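Local coordinates for protein bifunctional endomannanase/endoglucanase (Caldanaerobius polysaccharolyticus, PDB 3W0K) that probably hydrolyses internal beta-1,4 linkages of mannans and beta-glucans, as a TIM-barrel enzyme of glycoside hydrolase family 5, at residues Q9-W14 and R18-P23; K25-F30 and W291-P296; F38-V43 and S131-N136. All coordinates share one frame; numbering follows the deposited sequence.

Interaction 1 (Q9-W14 and R18-P23); sequences QWMYVW and REPEPP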
loop_
_atom_site.group_PDB
_atom_site.type_symbol
_atom_site.label_atom_id
_atom_site.label_comp_id
_atom_site.label_asym_id
_atom_site.label_seq_id
_atom_site.Cartn_x
_atom_site.Cartn_y
_atom_site.Cartn_z
ATOM N N GLN A 9 4.700 -0.042 9.341
ATOM C CA GLN A 9 6.002 -0.524 8.913
ATOM C C GLN A 9 6.757 -1.416 9.908
ATOM O O GLN A 9 7.992 -1.454 9.907
ATOM C CB GLN A 9 6.852 0.692 8.514
ATOM C CG GLN A 9 6.362 1.441 7.248
ATOM C CD GLN A 9 5.052 2.217 7.427
ATOM O OE1 GLN A 9 4.183 2.203 6.547
ATOM N NE2 GLN A 9 4.921 2.916 8.544
ATOM N N TRP A 10 6.010 -2.199 10.682
ATOM C CA TRP A 10 6.586 -3.083 11.699
ATOM C C TRP A 10 7.590 -4.120 11.188
ATOM O O TRP A 10 8.509 -4.497 11.912
ATOM C CB TRP A 10 5.473 -3.785 12.477
ATOM C CG TRP A 10 4.443 -2.848 13.047
ATOM C CD1 TRP A 10 4.642 -1.566 13.478
ATOM C CD2 TRP A 10 3.054 -3.126 13.245
ATOM N NE1 TRP A 10 3.460 -1.029 13.932
ATOM C CE2 TRP A 10 2.469 -1.966 13.800
ATOM C CE3 TRP A 10 2.244 -4.246 13.007
ATOM C CZ2 TRP A 10 1.110 -1.893 14.122
ATOM C CZ3 TRP A 10 0.891 -4.172 13.327
ATOM C CH2 TRP A 10 0.340 -3.003 13.878
ATOM N N MET A 11 7.417 -4.575 9.948
ATOM C CA MET A 11 8.315 -5.569 9.349
ATOM C C MET A 11 8.582 -5.134 7.906
ATOM O O MET A 11 8.742 -5.953 6.996
ATOM C CB MET A 11 7.651 -6.955 9.380
ATOM C CG MET A 11 8.590 -8.114 9.081
ATOM S SD MET A 11 7.771 -9.729 8.961
ATOM C CE MET A 11 7.109 -9.853 10.549
ATOM N N TYR A 12 8.712 -3.823 7.742
ATOM C CA TYR A 12 8.904 -3.177 6.448
ATOM C C TYR A 12 10.244 -3.358 5.731
ATOM O O TYR A 12 10.269 -3.690 4.545
ATOM C CB TYR A 12 8.581 -1.690 6.619
ATOM C CG TYR A 12 8.635 -0.862 5.365
ATOM C CD1 TYR A 12 7.972 -1.263 4.207
ATOM C CD2 TYR A 12 9.333 0.343 5.343
ATOM C CE1 TYR A 12 8.005 -0.487 3.063
ATOM C CE2 TYR A 12 9.369 1.131 4.202
ATOM C CZ TYR A 12 8.704 0.710 3.063
ATOM O OH TYR A 12 8.751 1.478 1.924
ATOM N N VAL A 13 11.347 -3.097 6.425
ATOM C CA VAL A 13 12.672 -3.226 5.820
ATOM C C VAL A 13 13.623 -3.978 6.743
ATOM O O VAL A 13 13.809 -3.607 7.902
ATOM C CB VAL A 13 13.282 -1.837 5.477
ATOM C CG1 VAL A 13 14.709 -1.994 4.965
ATOM C CG2 VAL A 13 12.440 -1.135 4.420
ATOM N N TRP A 14 14.210 -5.048 6.218
ATOM C CA TRP A 14 15.140 -5.859 6.984
ATOM C C TRP A 14 16.563 -5.328 6.900
ATOM O O TRP A 14 16.963 -4.725 5.905
ATOM C CB TRP A 14 15.107 -7.315 6.500
ATOM C CG TRP A 14 16.172 -8.195 7.117
ATOM C CD1 TRP A 14 16.099 -8.862 8.306
ATOM C CD2 TRP A 14 17.471 -8.477 6.578
ATOM N NE1 TRP A 14 17.271 -9.540 8.543
ATOM C CE2 TRP A 14 18.130 -9.321 7.498
ATOM C CE3 TRP A 14 18.142 -8.096 5.407
ATOM C CZ2 TRP A 14 19.432 -9.791 7.283
ATOM C CZ3 TRP A 14 19.439 -8.564 5.195
ATOM C CH2 TRP A 14 20.067 -9.402 6.132
ATOM N N ARG A 18 18.313 -6.894 12.737
ATOM C CA ARG A 18 17.070 -6.187 13.036
ATOM C C ARG A 18 15.900 -7.152 13.193
ATOM O O ARG A 18 15.625 -7.964 12.313
ATOM C CB ARG A 18 16.754 -5.162 11.941
ATOM C CG ARG A 18 15.469 -4.373 12.179
ATOM C CD ARG A 18 15.184 -3.393 11.050
ATOM N NE ARG A 18 16.147 -2.295 11.016
ATOM C CZ ARG A 18 16.331 -1.486 9.975
ATOM N NH1 ARG A 18 15.618 -1.644 8.867
ATOM N NH2 ARG A 18 17.235 -0.518 10.040
ATOM N N GLU A 19 15.231 -7.069 14.337
ATOM C CA GLU A 19 14.083 -7.918 14.616
ATOM C C GLU A 19 12.807 -7.184 14.227
ATOM O O GLU A 19 12.753 -5.953 14.280
ATOM C CB GLU A 19 14.028 -8.254 16.110
ATOM C CG GLU A 19 15.152 -9.154 16.601
ATOM C CD GLU A 19 15.054 -10.567 16.053
ATOM O OE1 GLU A 19 13.980 -11.190 16.201
ATOM O OE2 GLU A 19 16.053 -11.055 15.482
ATOM N N PRO A 20 11.795 -7.917 13.740
ATOM C CA PRO A 20 10.563 -7.208 13.381
ATOM C C PRO A 20 9.959 -6.619 14.654
ATOM O O PRO A 20 10.202 -7.118 15.754
ATOM C CB PRO A 20 9.686 -8.305 12.767
ATOM C CG PRO A 20 10.315 -9.589 13.203
ATOM C CD PRO A 20 11.772 -9.309 13.268
ATOM N N GLU A 21 9.226 -5.524 14.516
ATOM C CA GLU A 21 8.633 -4.883 15.680
ATOM C C GLU A 21 7.346 -5.544 16.135
ATOM O O GLU A 21 6.657 -6.197 15.352
ATOM C CB GLU A 21 8.335 -3.416 15.381
ATOM C CG GLU A 21 9.548 -2.588 15.015
ATOM C CD GLU A 21 9.197 -1.140 14.754
ATOM O OE1 GLU A 21 8.038 -0.868 14.369
ATOM O OE2 GLU A 21 10.077 -0.272 14.937
ATOM N N PRO A 22 7.048 -5.449 17.439
ATOM C CA PRO A 22 5.815 -6.040 17.956
ATOM C C PRO A 22 4.705 -5.121 17.444
ATOM O O PRO A 22 4.974 -3.984 17.044
ATOM C CB PRO A 22 5.973 -5.880 19.473
ATOM C CG PRO A 22 7.455 -5.839 19.676
ATOM C CD PRO A 22 7.902 -4.968 18.538
ATOM N N PRO A 23 3.456 -5.603 17.405
ATOM C CA PRO A 23 2.390 -4.720 16.923
ATOM C C PRO A 23 2.224 -3.524 17.857
ATOM O O PRO A 23 2.393 -3.643 19.076
ATOM C CB PRO A 23 1.159 -5.630 16.934
ATOM C CG PRO A 23 1.468 -6.606 18.034
ATOM C CD PRO A 23 2.920 -6.919 17.782
HETATM O O HOH W 1 16.437 -10.345 11.532
#
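Arg18 NH1 gives a hydrogen bond of 2.8 Å to the carbonyl O of Val13, with an N-H...O angle of 155°. The oxygen lies at the edge of the guanidinium, near its plane, but the nitrogen sits above the plane of the Val13 carbonyl. The long side chain gets there by running extended through CG and CD and then bending at chi3 (-69°), which brings NH1 to the Val13 carbonyl. A second bond joins main chain to main chain, Glu21 N to Trp10 O, at 2.9 Å and nearly straight (170°). Near Trp14 a water extends the polar contact: it donates to Arg18 O at 2.6 Å and accepts a weak bond from Trp14 NE1, in the plane of the indole. Both segments belong to the long loop that follows strand 4-7, the first strand of the (beta/alpha)8 barrel, and the loop doubles back on itself here before entering helix 25-33. Glu21 also reaches Trp10 from the rim of the ring, its OE1 lying 3.6 Å from Trp10 CD1. Apolar packing dominates the far end. Pro23 covers one face of the Trp10 indole, its CA standing 3.8 Å from the centroid of the six-membered ring and almost on the ring normal, a CH-pi contact. Pro23 CB adds a touch to Trp10 CZ3, while Pro22 O hangs over the same face nearer the pyrrole part; Phe8 also stacks on this indole. Met11 and Pro20 run side by side, Met11 CE resting 3.7 Å from Pro20 CB, because the methionine chain turns at its last torsion. Tyr64 of helix 62-74 packs against both of these residues.

Interaction 2 (K25-F30 and W291-P296); sequences KKALDF and WNFKGP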
loop_
_atom_site.group_PDB
_atom_site.type_symbol
_atom_site.label_atom_id
_atom_site.label_comp_id
_atom_site.label_asym_id
_atom_site.label_seq_id
_atom_site.Cartn_x
_atom_site.Cartn_y
_atom_site.Cartn_z
ATOM N N LYS A 25 0.118 -1.781 19.685
ATOM C CA LYS A 25 -1.214 -1.886 20.267
ATOM C C LYS A 25 -1.872 -0.542 20.570
ATOM O O LYS A 25 -3.074 -0.382 20.367
ATOM C CB LYS A 25 -1.190 -2.794 21.499
ATOM C CG LYS A 25 -0.882 -4.246 21.144
ATOM C CD LYS A 25 -0.994 -5.188 22.333
ATOM C CE LYS A 25 0.171 -5.044 23.289
ATOM N NZ LYS A 25 0.116 -6.080 24.362
ATOM N N LYS A 26 -1.083 0.436 21.009
ATOM C CA LYS A 26 -1.630 1.760 21.296
ATOM C C LYS A 26 -2.142 2.423 20.015
ATOM O O LYS A 26 -3.197 3.060 20.019
ATOM C CB LYS A 26 -0.593 2.642 21.994
ATOM C CG LYS A 26 -0.286 2.211 23.427
ATOM C CD LYS A 26 0.744 3.133 24.075
ATOM C CE LYS A 26 1.050 2.723 25.510
ATOM N NZ LYS A 26 1.717 1.391 25.603
ATOM N N ALA A 27 -1.410 2.258 18.914
ATOM C CA ALA A 27 -1.832 2.823 17.633
ATOM C C ALA A 27 -3.097 2.109 17.154
ATOM O O ALA A 27 -4.030 2.746 16.667
ATOM C CB ALA A 27 -0.721 2.689 16.585
ATOM N N LEU A 28 -3.128 0.786 17.305
ATOM C CA LEU A 28 -4.294 0.011 16.892
ATOM C C LEU A 28 -5.528 0.426 17.694
ATOM O O LEU A 28 -6.631 0.478 17.150
ATOM C CB LEU A 28 -4.029 -1.491 17.029
ATOM C CG LEU A 28 -2.958 -2.070 16.097
ATOM C CD1 LEU A 28 -2.795 -3.558 16.362
ATOM C CD2 LEU A 28 -3.342 -1.835 14.645
ATOM N N ASP A 29 -5.337 0.731 18.979
ATOM C CA ASP A 29 -6.438 1.181 19.833
ATOM C C ASP A 29 -6.971 2.509 19.298
ATOM O O ASP A 29 -8.178 2.744 19.294
ATOM C CB ASP A 29 -5.978 1.368 21.286
ATOM C CG ASP A 29 -5.886 0.059 22.059
ATOM O OD1 ASP A 29 -6.473 -0.959 21.627
ATOM O OD2 ASP A 29 -5.236 0.059 23.124
ATOM N N PHE A 30 -6.071 3.374 18.835
ATOM C CA PHE A 30 -6.489 4.659 18.283
ATOM C C PHE A 30 -7.349 4.437 17.039
ATOM O O PHE A 30 -8.402 5.055 16.892
ATOM C CB PHE A 30 -5.280 5.538 17.938
ATOM C CG PHE A 30 -5.649 6.893 17.398
ATOM C CD1 PHE A 30 -5.693 8.002 18.238
ATOM C CD2 PHE A 30 -5.968 7.060 16.052
ATOM C CE1 PHE A 30 -6.049 9.254 17.747
ATOM C CE2 PHE A 30 -6.327 8.310 15.547
ATOM C CZ PHE A 30 -6.367 9.411 16.398
ATOM N N TRP A 291 -0.261 6.147 4.157
ATOM C CA TRP A 291 1.030 5.462 4.248
ATOM C C TRP A 291 1.597 5.327 5.664
ATOM O O TRP A 291 2.155 4.287 6.005
ATOM C CB TRP A 291 2.059 6.082 3.297
ATOM C CG TRP A 291 3.412 5.436 3.406
ATOM C CD1 TRP A 291 4.590 6.055 3.704
ATOM C CD2 TRP A 291 3.715 4.038 3.276
ATOM N NE1 TRP A 291 5.608 5.131 3.777
ATOM C CE2 TRP A 291 5.096 3.886 3.519
ATOM C CE3 TRP A 291 2.950 2.899 2.985
ATOM C CZ2 TRP A 291 5.733 2.639 3.480
ATOM C CZ3 TRP A 291 3.584 1.656 2.946
ATOM C CH2 TRP A 291 4.961 1.540 3.193
ATOM N N ASN A 292 1.483 6.373 6.476
ATOM C CA ASN A 292 1.976 6.308 7.857
ATOM C C ASN A 292 0.871 6.696 8.830
ATOM O O ASN A 292 -0.101 7.360 8.452
ATOM C CB ASN A 292 3.116 7.311 8.116
ATOM C CG ASN A 292 4.411 6.972 7.410
ATOM O OD1 ASN A 292 5.198 7.869 7.114
ATOM N ND2 ASN A 292 4.677 5.690 7.200
ATOM N N PHE A 293 1.008 6.235 10.071
ATOM C CA PHE A 293 0.109 6.625 11.150
ATOM C C PHE A 293 1.023 7.649 11.830
ATOM O O PHE A 293 0.720 8.840 11.878
ATOM C CB PHE A 293 -0.202 5.460 12.091
ATOM C CG PHE A 293 -0.959 5.874 13.315
ATOM C CD1 PHE A 293 -2.256 6.362 13.210
ATOM C CD2 PHE A 293 -0.355 5.833 14.569
ATOM C CE1 PHE A 293 -2.943 6.810 14.338
ATOM C CE2 PHE A 293 -1.031 6.278 15.704
ATOM C CZ PHE A 293 -2.329 6.769 15.585
ATOM N N LYS A 294 2.160 7.169 12.330
ATOM C CA LYS A 294 3.183 8.030 12.912
ATOM C C LYS A 294 4.240 8.096 11.815
ATOM O O LYS A 294 4.497 7.097 11.139
ATOM C CB LYS A 294 3.783 7.417 14.182
ATOM C CG LYS A 294 2.943 7.642 15.423
ATOM C CD LYS A 294 3.554 6.974 16.640
ATOM C CE LYS A 294 3.424 5.467 16.564
ATOM N NZ LYS A 294 3.988 4.819 17.779
ATOM N N GLY A 295 4.807 9.277 11.595
ATOM C CA GLY A 295 5.811 9.425 10.557
ATOM C C GLY A 295 5.485 10.565 9.611
ATOM O O GLY A 295 4.413 11.160 9.707
ATOM N N PRO A 296 6.381 10.870 8.655
ATOM C CA PRO A 296 6.204 11.950 7.676
ATOM C C PRO A 296 4.895 11.921 6.890
ATOM O O PRO A 296 4.320 12.974 6.614
ATOM C CB PRO A 296 7.416 11.777 6.762
ATOM C CG PRO A 296 8.455 11.239 7.690
ATOM C CD PRO A 296 7.681 10.203 8.465
#
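Ala27 and Phe293 bring the two backbones closest, yet their CA atoms remain 7.8 Å apart, so side chains make nearly all of the contact. Residues 25-30 form the start of helix 25-33, with regular bonds such as Asp29 N to Lys25 O at 2.9 Å, and Ala27 and Phe30, three positions apart, turn the same helical face toward Phe293. Residues 291-296 are irregular chain just after the eighth barrel strand, 287-290. Phe293 points its side chain at the helix, with CG anti to the backbone N (chi1 172°). Its ring divides between two partners. The Ala27 methyl lies by CE2 and CD2, its CB 3.7 Å from Phe293 CE2, and Phe30 lies by CE1 and CZ, with its CD2 only 3.5 Å from Phe293 CE1. Phe30 CD2 approaches near the plane of the Phe293 ring, at its edge, while the two ring planes are inclined at 56° with centroids 5.3 Å apart. Phe6 of the first barrel strand and Phe315 of the 310-317 hairpin also meet Phe293 edge-to-face. An alanine in place of Phe293 would remove the whole ring and would probably leave a gap beneath the helix, with the Ala27 methyl and the Phe30 ring deprived of their shared partner. No hydrogen bond crosses between the segments and all three touching residues are buried, which implies that between the two segments the contact is purely apolar, with the salt bridge of Lys294 to Asp24 beside it.

Interaction 3 (F38-V43 and S131-N136); sequences FVRIPV and SFDLVN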
loop_
_atom_site.group_PDB
_atom_site.type_symbol
_atom_site.label_atom_id
_atom_site.label_comp_id
_atom_site.label_asym_id
_atom_site.label_seq_id
_atom_site.Cartn_x
_atom_site.Cartn_y
_atom_site.Cartn_z
ATOM N N PHE A 38 -8.963 -0.890 9.038
ATOM C CA PHE A 38 -8.037 -1.497 8.092
ATOM C C PHE A 38 -6.581 -1.176 8.380
ATOM O O PHE A 38 -6.229 -0.045 8.708
ATOM C CB PHE A 38 -8.411 -1.021 6.680
ATOM C CG PHE A 38 -7.494 -1.512 5.589
ATOM C CD1 PHE A 38 -7.740 -2.722 4.952
ATOM C CD2 PHE A 38 -6.415 -0.738 5.163
ATOM C CE1 PHE A 38 -6.926 -3.155 3.899
ATOM C CE2 PHE A 38 -5.599 -1.161 4.115
ATOM C CZ PHE A 38 -5.859 -2.375 3.482
ATOM N N VAL A 39 -5.743 -2.200 8.254
ATOM C CA VAL A 39 -4.308 -2.067 8.449
ATOM C C VAL A 39 -3.605 -2.850 7.347
ATOM O O VAL A 39 -3.967 -3.992 7.067
ATOM C CB VAL A 39 -3.873 -2.608 9.839
ATOM C CG1 VAL A 39 -2.399 -2.956 9.858
ATOM C CG2 VAL A 39 -4.147 -1.563 10.904
ATOM N N ARG A 40 -2.677 -2.194 6.656
ATOM C CA ARG A 40 -1.900 -2.858 5.618
ATOM C C ARG A 40 -0.504 -3.036 6.194
ATOM O O ARG A 40 0.059 -2.107 6.779
ATOM C CB ARG A 40 -1.852 -2.035 4.329
ATOM C CG ARG A 40 -1.015 -2.681 3.217
ATOM C CD ARG A 40 -1.245 -1.970 1.901
ATOM N NE ARG A 40 -0.476 -2.524 0.782
ATOM C CZ ARG A 40 0.666 -2.016 0.325
ATOM N NH1 ARG A 40 1.205 -0.956 0.905
ATOM N NH2 ARG A 40 1.193 -2.481 -0.806
ATOM N N ILE A 41 0.033 -4.244 6.060
ATOM C CA ILE A 41 1.351 -4.562 6.587
ATOM C C ILE A 41 2.316 -4.966 5.470
ATOM O O ILE A 41 2.356 -6.131 5.070
ATOM C CB ILE A 41 1.268 -5.717 7.624
ATOM C CG1 ILE A 41 0.248 -5.384 8.721
ATOM C CG2 ILE A 41 2.636 -5.964 8.256
ATOM C CD1 ILE A 41 0.661 -4.242 9.621
ATOM N N PRO A 42 3.066 -3.998 4.918
ATOM C CA PRO A 42 4.031 -4.278 3.843
ATOM C C PRO A 42 5.297 -4.863 4.470
ATOM O O PRO A 42 5.929 -4.220 5.305
ATOM C CB PRO A 42 4.275 -2.894 3.240
ATOM C CG PRO A 42 4.125 -1.979 4.427
ATOM C CD PRO A 42 2.914 -2.546 5.130
ATOM N N VAL A 43 5.665 -6.079 4.072
ATOM C CA VAL A 43 6.833 -6.735 4.659
ATOM C C VAL A 43 7.982 -7.063 3.704
ATOM O O VAL A 43 7.800 -7.137 2.490
ATOM C CB VAL A 43 6.428 -8.021 5.438
ATOM C CG1 VAL A 43 5.321 -7.704 6.440
ATOM C CG2 VAL A 43 5.978 -9.121 4.484
ATOM N N SER A 131 -6.548 -10.379 4.226
ATOM C CA SER A 131 -6.417 -10.396 2.771
ATOM C C SER A 131 -4.931 -10.418 2.414
ATOM O O SER A 131 -4.085 -10.037 3.230
ATOM C CB SER A 131 -7.116 -9.192 2.124
ATOM O OG SER A 131 -6.564 -7.960 2.548
ATOM N N PHE A 132 -4.624 -10.896 1.210
ATOM C CA PHE A 132 -3.248 -10.993 0.721
ATOM C C PHE A 132 -3.026 -10.041 -0.453
ATOM O O PHE A 132 -3.677 -10.180 -1.487
ATOM C CB PHE A 132 -2.956 -12.417 0.217
ATOM C CG PHE A 132 -2.932 -13.481 1.289
ATOM C CD1 PHE A 132 -2.921 -13.158 2.644
ATOM C CD2 PHE A 132 -2.895 -14.826 0.923
ATOM C CE1 PHE A 132 -2.870 -14.159 3.617
ATOM C CE2 PHE A 132 -2.843 -15.832 1.888
ATOM C CZ PHE A 132 -2.831 -15.497 3.238
ATOM N N ASP A 133 -2.098 -9.099 -0.291
ATOM C CA ASP A 133 -1.743 -8.122 -1.330
ATOM C C ASP A 133 -0.441 -8.685 -1.910
ATOM O O ASP A 133 0.637 -8.510 -1.344
ATOM C CB ASP A 133 -1.531 -6.754 -0.671
ATOM C CG ASP A 133 -1.270 -5.640 -1.666
ATOM O OD1 ASP A 133 -1.380 -5.848 -2.895
ATOM O OD2 ASP A 133 -0.953 -4.530 -1.196
ATOM N N LEU A 134 -0.561 -9.347 -3.059
ATOM C CA LEU A 134 0.548 -10.065 -3.688
ATOM C C LEU A 134 1.942 -9.461 -3.761
ATOM O O LEU A 134 2.908 -10.058 -3.274
ATOM C CB LEU A 134 0.117 -10.619 -5.049
ATOM C CG LEU A 134 -1.187 -11.426 -5.023
ATOM C CD1 LEU A 134 -1.353 -12.148 -6.353
ATOM C CD2 LEU A 134 -1.185 -12.448 -3.885
ATOM N N VAL A 135 2.066 -8.297 -4.381
ATOM C CA VAL A 135 3.371 -7.666 -4.489
ATOM C C VAL A 135 3.196 -6.161 -4.609
ATOM O O VAL A 135 2.404 -5.671 -5.414
ATOM C CB VAL A 135 4.207 -8.266 -5.668
ATOM C CG1 VAL A 135 3.441 -8.185 -6.986
ATOM C CG2 VAL A 135 5.560 -7.567 -5.771
ATOM N N ASN A 136 3.915 -5.431 -3.767
ATOM C CA ASN A 136 3.802 -3.985 -3.771
ATOM C C ASN A 136 4.284 -3.304 -5.038
ATOM O O ASN A 136 5.357 -3.604 -5.552
ATOM C CB ASN A 136 4.554 -3.380 -2.582
ATOM C CG ASN A 136 4.475 -1.862 -2.568
ATOM O OD1 ASN A 136 3.459 -1.292 -2.188
ATOM N ND2 ASN A 136 5.538 -1.204 -3.024
#
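Arg40 has the largest surface buried here and turns NE and NH2 to Asp133 and Asn136, while NH1 serves other partners. Its chain is extended from CG to NE, spanning the barrel interior, and it grips the aspartate side-on with two nitrogens that share one oxygen. NE reaches Asp133 OD2 at 2.9 Å, almost in line with the C-O bond, whereas NH2 meets the same atom at 3.0 Å from the syn side, 31° out of the carboxylate plane. Both bonds lie in the guanidinium plane and form a salt bridge. NH2 is used a second time, giving a straighter bond (166°) of 2.9 Å to a lone pair of Asn136 OD1 in the carbonyl plane. The amide is thereby held with its oxygen toward the arginine, and Arg196 adds a weak hydrogen bond to that oxygen. NH1 turns to Glu258 OE2 in a further salt bridge and to Asn7 OD1, which fixes the rotation of the guanidinium. Strands 38-44 and 130-133 are not neighbours in the barrel, since strand 78-83 runs between them, so the bonds cross the interior of the barrel. The arrangement is consistent with the buried polar network at the base of a family 5 active site: Asn136 corresponds to the asparagine of the Asn-Glu-Pro signature after the fourth strand, and Glu258 probably to the nucleophile on the seventh.

How the interactions relate
Interaction 3 lies within the barrel and interactions 1 and 2 nearer its periphery, their centres about 14 and 16 Å, respectively, from that of interaction 3. Interaction 1 rests on strand 38-44, where Trp10 CZ3 touches Ile41 CD1 at 3.7 Å. Helix 25-33 of interaction 2 covers the same strand from outside through Leu28 CD2 and Val39 CG2, 3.8 Å apart. Trp291 links all three sets of residues: it meets Tyr12 edge-to-face, and its CZ3 lies 4.1 Å from Arg40 NH1. A Tris molecule, probably from the crystallisation liquor, is about 3 Å from the Asn136 side chain, consistent with interaction 3 lining the pocket that the Asn-Glu-Pro motif suggests.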